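Local coordinates for autophagy protein 5 (Saccharomyces cerevisiae, PDB 2DYO) that is conjugated to the ubiquitin-like protein ATG12 and is required for autophagic vesicle formation, cytoplasm-to-vacuole transport, mitophagy and nucleophagy, at residues A[223-235]-A[259-271]. Numbering follows the deposited sequence.
Sequences ISMTGVNPTLKDI and EIPWHMLLYDLYS
Leu232 is the main bump of 223-235. Its side chain enters a hollow lined by Ile260, Leu266 and Leu269. CD1 presses on Ile260 CG2 at 3.5 Å, tight for two carbons. CD2 meets Leu269 CD2 at 3.8 Å, crossing that side chain at about a right angle. Trp262 lies at the rim, its ring edge against the backbone of Leu232 and Lys233. Leu266 is the answering bump. Its CG lies anti to the backbone N (chi1 -171°), and CD2 lodges between Ile223 CG2 and Ile235 CD1. Next along the helix, Met225 CE reaches Tyr267 CB.

Three backbone hydrogen bonds join the two segments. Leu266 N gives to Pro230 O at 2.8 Å, fairly straight at 163°. Leu232 N gives to Met264 O, and Lys233 N to Trp262 O. A water donates to Pro230 O and accepts from Tyr267 N and, weakly, from Asn229 ND2.

Thr231 sets CG2 against Leu265 CD2 at 3.8 Å. Its OG1 accepts from Asp234 N, an ST motif, while Asp234 OD1 accepts from Thr231 N. A valine here keeps a methyl near Leu265 but lacks the hydroxyl, so Asp234 N would probably lose its side-chain acceptor and residues 231-234 be less firmly fixed.

Thr231 and Leu265 form a single beta bridge. The loop leading to helix 236-239 is thereby joined to the start of helix 266-273. Both belong to UblB, whose mixed sheet, strand order 2-1-5-3-4, is that of the ubiquitin-like beta-grasp fold.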
loop_
_atom_site.group_PDB
_atom_site.type_symbol
_atom_site.label_atom_id
_atom_site.label_comp_id
_atom_site.label_asym_id
_atom_site.label_seq_id
_atom_site.Cartn_x
_atom_site.Cartn_y
_atom_site.Cartn_z
ATOM N N ILE A 223 0.254 20.823 -4.307
ATOM C CA ILE A 223 -0.185 21.569 -3.134
ATOM C C ILE A 223 0.995 22.229 -2.425
ATOM O O ILE A 223 1.796 21.558 -1.772
ATOM C CB ILE A 223 -0.927 20.636 -2.166
ATOM C CG1 ILE A 223 -2.194 20.110 -2.855
ATOM C CG2 ILE A 223 -1.263 21.368 -0.870
ATOM C CD1 ILE A 223 -2.948 19.085 -2.060
ATOM N N SER A 224 1.096 23.549 -2.572
ATOM C CA SER A 224 2.176 24.323 -1.962
ATOM C C SER A 224 1.991 24.437 -0.447
ATOM O O SER A 224 0.884 24.668 0.035
ATOM C CB SER A 224 2.232 25.724 -2.585
ATOM O OG SER A 224 3.331 26.469 -2.081
ATOM N N MET A 225 3.080 24.285 0.298
ATOM C CA MET A 225 3.024 24.356 1.755
ATOM C C MET A 225 3.849 25.495 2.330
ATOM O O MET A 225 3.798 25.759 3.533
ATOM C CB MET A 225 3.518 23.040 2.364
ATOM C CG MET A 225 2.641 21.851 2.060
ATOM S SD MET A 225 0.994 22.057 2.750
ATOM C CE MET A 225 1.339 21.897 4.506
ATOM N N THR A 226 4.610 26.168 1.476
ATOM C CA THR A 226 5.457 27.257 1.928
ATOM C C THR A 226 4.643 28.389 2.551
ATOM O O THR A 226 3.804 28.992 1.894
ATOM C CB THR A 226 6.299 27.816 0.764
ATOM O OG1 THR A 226 7.173 26.789 0.269
ATOM C CG2 THR A 226 7.132 29.002 1.229
ATOM N N GLY A 227 4.885 28.647 3.831
ATOM C CA GLY A 227 4.197 29.722 4.529
ATOM C C GLY A 227 2.729 29.532 4.855
ATOM O O GLY A 227 2.070 30.477 5.314
ATOM N N VAL A 228 2.208 28.329 4.628
ATOM C CA VAL A 228 0.804 28.043 4.907
ATOM C C VAL A 228 0.635 26.753 5.697
ATOM O O VAL A 228 1.559 25.950 5.807
ATOM C CB VAL A 228 -0.026 27.965 3.602
ATOM C CG1 VAL A 228 -0.055 29.339 2.925
ATOM C CG2 VAL A 228 0.572 26.925 2.659
ATOM N N ASN A 229 -0.552 26.560 6.254
ATOM C CA ASN A 229 -0.830 25.383 7.070
ATOM C C ASN A 229 -2.270 24.957 6.781
ATOM O O ASN A 229 -3.130 25.001 7.657
ATOM C CB ASN A 229 -0.676 25.766 8.545
ATOM C CG ASN A 229 -0.556 24.563 9.459
ATOM O OD1 ASN A 229 -0.655 24.690 10.681
ATOM N ND2 ASN A 229 -0.328 23.395 8.879
ATOM N N PRO A 230 -2.545 24.522 5.543
ATOM C CA PRO A 230 -3.897 24.104 5.167
ATOM C C PRO A 230 -4.461 22.850 5.825
ATOM O O PRO A 230 -3.730 21.933 6.206
ATOM C CB PRO A 230 -3.798 23.951 3.648
ATOM C CG PRO A 230 -2.409 23.465 3.459
ATOM C CD PRO A 230 -1.610 24.347 4.419
ATOM N N THR A 231 -5.782 22.837 5.946
ATOM C CA THR A 231 -6.517 21.709 6.490
ATOM C C THR A 231 -7.046 20.984 5.250
ATOM O O THR A 231 -6.908 21.486 4.133
ATOM C CB THR A 231 -7.729 22.172 7.307
ATOM O OG1 THR A 231 -8.618 22.889 6.443
ATOM C CG2 THR A 231 -7.299 23.086 8.451
ATOM N N LEU A 232 -7.638 19.809 5.429
ATOM C CA LEU A 232 -8.189 19.094 4.280
ATOM C C LEU A 232 -9.272 19.945 3.619
ATOM O O LEU A 232 -9.391 19.974 2.393
ATOM C CB LEU A 232 -8.781 17.752 4.706
ATOM C CG LEU A 232 -7.774 16.657 5.070
ATOM C CD1 LEU A 232 -8.516 15.365 5.412
ATOM C CD2 LEU A 232 -6.821 16.426 3.894
ATOM N N LYS A 233 -10.064 20.637 4.433
ATOM C CA LYS A 233 -11.124 21.494 3.902
ATOM C C LYS A 233 -10.522 22.582 3.021
ATOM O O LYS A 233 -11.083 22.936 1.986
ATOM C CB LYS A 233 -11.909 22.148 5.040
ATOM C CG LYS A 233 -13.052 23.045 4.572
ATOM C CD LYS A 233 -14.233 22.218 4.080
ATOM C CE LYS A 233 -15.443 23.098 3.758
ATOM N NZ LYS A 233 -16.674 22.269 3.555
ATOM N N ASP A 234 -9.378 23.110 3.440
ATOM C CA ASP A 234 -8.687 24.153 2.691
ATOM C C ASP A 234 -8.316 23.713 1.275
ATOM O O ASP A 234 -8.196 24.543 0.372
ATOM C CB ASP A 234 -7.413 24.577 3.425
ATOM C CG ASP A 234 -7.683 25.534 4.564
ATOM O OD1 ASP A 234 -6.769 25.735 5.391
ATOM O OD2 ASP A 234 -8.799 26.094 4.625
ATOM N N ILE A 235 -8.113 22.414 1.074
ATOM C CA ILE A 235 -7.762 21.945 -0.258
ATOM C C ILE A 235 -8.927 21.203 -0.892
ATOM O O ILE A 235 -8.734 20.324 -1.735
ATOM C CB ILE A 235 -6.516 21.027 -0.238
ATOM C CG1 ILE A 235 -6.807 19.741 0.534
ATOM C CG2 ILE A 235 -5.339 21.765 0.372
ATOM C CD1 ILE A 235 -5.760 18.644 0.292
ATOM N N GLU A 259 -11.166 6.982 9.066
ATOM C CA GLU A 259 -11.861 8.206 8.681
ATOM C C GLU A 259 -11.087 9.434 9.149
ATOM O O GLU A 259 -10.660 9.503 10.299
ATOM C CB GLU A 259 -13.264 8.228 9.296
ATOM C CG GLU A 259 -14.118 9.397 8.831
ATOM C CD GLU A 259 -15.433 9.497 9.589
ATOM O OE1 GLU A 259 -16.077 8.446 9.798
ATOM O OE2 GLU A 259 -15.820 10.623 9.966
ATOM N N ILE A 260 -10.909 10.404 8.256
ATOM C CA ILE A 260 -10.186 11.619 8.589
ATOM C C ILE A 260 -11.128 12.829 8.553
ATOM O O ILE A 260 -11.842 13.047 7.571
ATOM C CB ILE A 260 -9.011 11.854 7.605
ATOM C CG1 ILE A 260 -8.082 10.628 7.587
ATOM C CG2 ILE A 260 -8.226 13.082 8.019
ATOM C CD1 ILE A 260 -7.406 10.324 8.913
ATOM N N PRO A 261 -11.152 13.621 9.638
ATOM C CA PRO A 261 -12.006 14.815 9.741
ATOM C C PRO A 261 -11.549 15.905 8.769
ATOM O O PRO A 261 -10.358 16.026 8.492
ATOM C CB PRO A 261 -11.819 15.260 11.193
ATOM C CG PRO A 261 -11.349 14.029 11.906
ATOM C CD PRO A 261 -10.429 13.388 10.900
ATOM N N TRP A 262 -12.484 16.710 8.269
ATOM C CA TRP A 262 -12.123 17.781 7.342
ATOM C C TRP A 262 -11.231 18.853 7.964
ATOM O O TRP A 262 -10.481 19.520 7.251
ATOM C CB TRP A 262 -13.372 18.459 6.768
ATOM C CG TRP A 262 -14.080 17.644 5.733
ATOM C CD1 TRP A 262 -15.182 16.862 5.920
ATOM C CD2 TRP A 262 -13.720 17.511 4.352
ATOM N NE1 TRP A 262 -15.533 16.249 4.738
ATOM C CE2 TRP A 262 -14.652 16.630 3.760
ATOM C CE3 TRP A 262 -12.700 18.053 3.555
ATOM C CZ2 TRP A 262 -14.597 16.274 2.405
ATOM C CZ3 TRP A 262 -12.644 17.701 2.207
ATOM C CH2 TRP A 262 -13.590 16.819 1.646
ATOM N N HIS A 263 -11.305 19.034 9.281
ATOM C CA HIS A 263 -10.477 20.055 9.919
ATOM C C HIS A 263 -9.040 19.594 10.150
ATOM O O HIS A 263 -8.205 20.356 10.633
ATOM C CB HIS A 263 -11.090 20.520 11.248
ATOM C CG HIS A 263 -11.306 19.422 12.244
ATOM N ND1 HIS A 263 -12.449 18.654 12.270
ATOM C CD2 HIS A 263 -10.537 18.988 13.272
ATOM C CE1 HIS A 263 -12.379 17.796 13.274
ATOM N NE2 HIS A 263 -11.229 17.978 13.898
ATOM N N MET A 264 -8.749 18.345 9.808
ATOM C CA MET A 264 -7.394 17.826 9.983
ATOM C C MET A 264 -6.391 18.620 9.152
ATOM O O MET A 264 -6.642 18.924 7.985
ATOM C CB MET A 264 -7.342 16.347 9.586
ATOM C CG MET A 264 -5.940 15.813 9.368
ATOM S SD MET A 264 -5.554 14.407 10.416
ATOM C CE MET A 264 -4.502 15.198 11.619
ATOM N N LEU A 265 -5.259 18.957 9.764
ATOM C CA LEU A 265 -4.194 19.704 9.093
ATOM C C LEU A 265 -3.447 18.790 8.125
ATOM O O LEU A 265 -3.025 17.692 8.496
ATOM C CB LEU A 265 -3.206 20.259 10.121
ATOM C CG LEU A 265 -3.720 21.358 11.053
ATOM C CD1 LEU A 265 -2.709 21.610 12.176
ATOM C CD2 LEU A 265 -3.960 22.628 10.250
ATOM N N LEU A 266 -3.273 19.249 6.890
ATOM C CA LEU A 266 -2.592 18.461 5.869
ATOM C C LEU A 266 -1.155 18.093 6.241
ATOM O O LEU A 266 -0.720 16.971 5.994
ATOM C CB LEU A 266 -2.613 19.203 4.525
ATOM C CG LEU A 266 -2.115 18.409 3.313
ATOM C CD1 LEU A 266 -2.971 17.159 3.132
ATOM C CD2 LEU A 266 -2.181 19.288 2.065
ATOM N N TYR A 267 -0.409 19.024 6.826
ATOM C CA TYR A 267 0.967 18.710 7.212
ATOM C C TYR A 267 0.972 17.561 8.215
ATOM O O TYR A 267 1.768 16.631 8.099
ATOM C CB TYR A 267 1.661 19.918 7.847
ATOM C CG TYR A 267 2.959 19.545 8.530
ATOM C CD1 TYR A 267 4.069 19.141 7.787
ATOM C CD2 TYR A 267 3.057 19.529 9.920
ATOM C CE1 TYR A 267 5.244 18.726 8.414
ATOM C CE2 TYR A 267 4.224 19.117 10.558
ATOM C CZ TYR A 267 5.313 18.717 9.799
ATOM O OH TYR A 267 6.469 18.309 10.429
ATOM N N ASP A 268 0.086 17.641 9.205
ATOM C CA ASP A 268 -0.019 16.594 10.217
ATOM C C ASP A 268 -0.372 15.264 9.570
ATOM O O ASP A 268 0.260 14.240 9.838
ATOM C CB ASP A 268 -1.099 16.945 11.242
ATOM C CG ASP A 268 -0.540 17.639 12.457
ATOM O OD1 ASP A 268 0.300 17.026 13.151
ATOM O OD2 ASP A 268 -0.939 18.793 12.721
ATOM N N LEU A 269 -1.392 15.286 8.719
ATOM C CA LEU A 269 -1.834 14.079 8.040
ATOM C C LEU A 269 -0.667 13.450 7.284
ATOM O O LEU A 269 -0.375 12.266 7.451
ATOM C CB LEU A 269 -2.978 14.403 7.079
ATOM C CG LEU A 269 -3.685 13.207 6.438
ATOM C CD1 LEU A 269 -4.226 12.275 7.516
ATOM C CD2 LEU A 269 -4.801 13.707 5.549
ATOM N N TYR A 270 0.011 14.240 6.458
ATOM C CA TYR A 270 1.142 13.714 5.705
ATOM C C TYR A 270 2.259 13.185 6.602
ATOM O O TYR A 270 2.657 12.025 6.505
ATOM C CB TYR A 270 1.748 14.777 4.790
ATOM C CG TYR A 270 2.973 14.248 4.069
ATOM C CD1 TYR A 270 2.840 13.430 2.948
ATOM C CD2 TYR A 270 4.257 14.474 4.573
ATOM C CE1 TYR A 270 3.954 12.841 2.350
ATOM C CE2 TYR A 270 5.385 13.884 3.983
ATOM C CZ TYR A 270 5.220 13.067 2.871
ATOM O OH TYR A 270 6.314 12.460 2.295
ATOM N N SER A 271 2.766 14.042 7.480
ATOM C CA SER A 271 3.874 13.656 8.343
ATOM C C SER A 271 3.624 12.416 9.187
ATOM O O SER A 271 4.562 11.709 9.534
ATOM C CB SER A 271 4.274 14.823 9.252
ATOM O OG SER A 271 3.271 15.079 10.211
HETATM O O HOH W 1 -1.084 21.845 6.971
#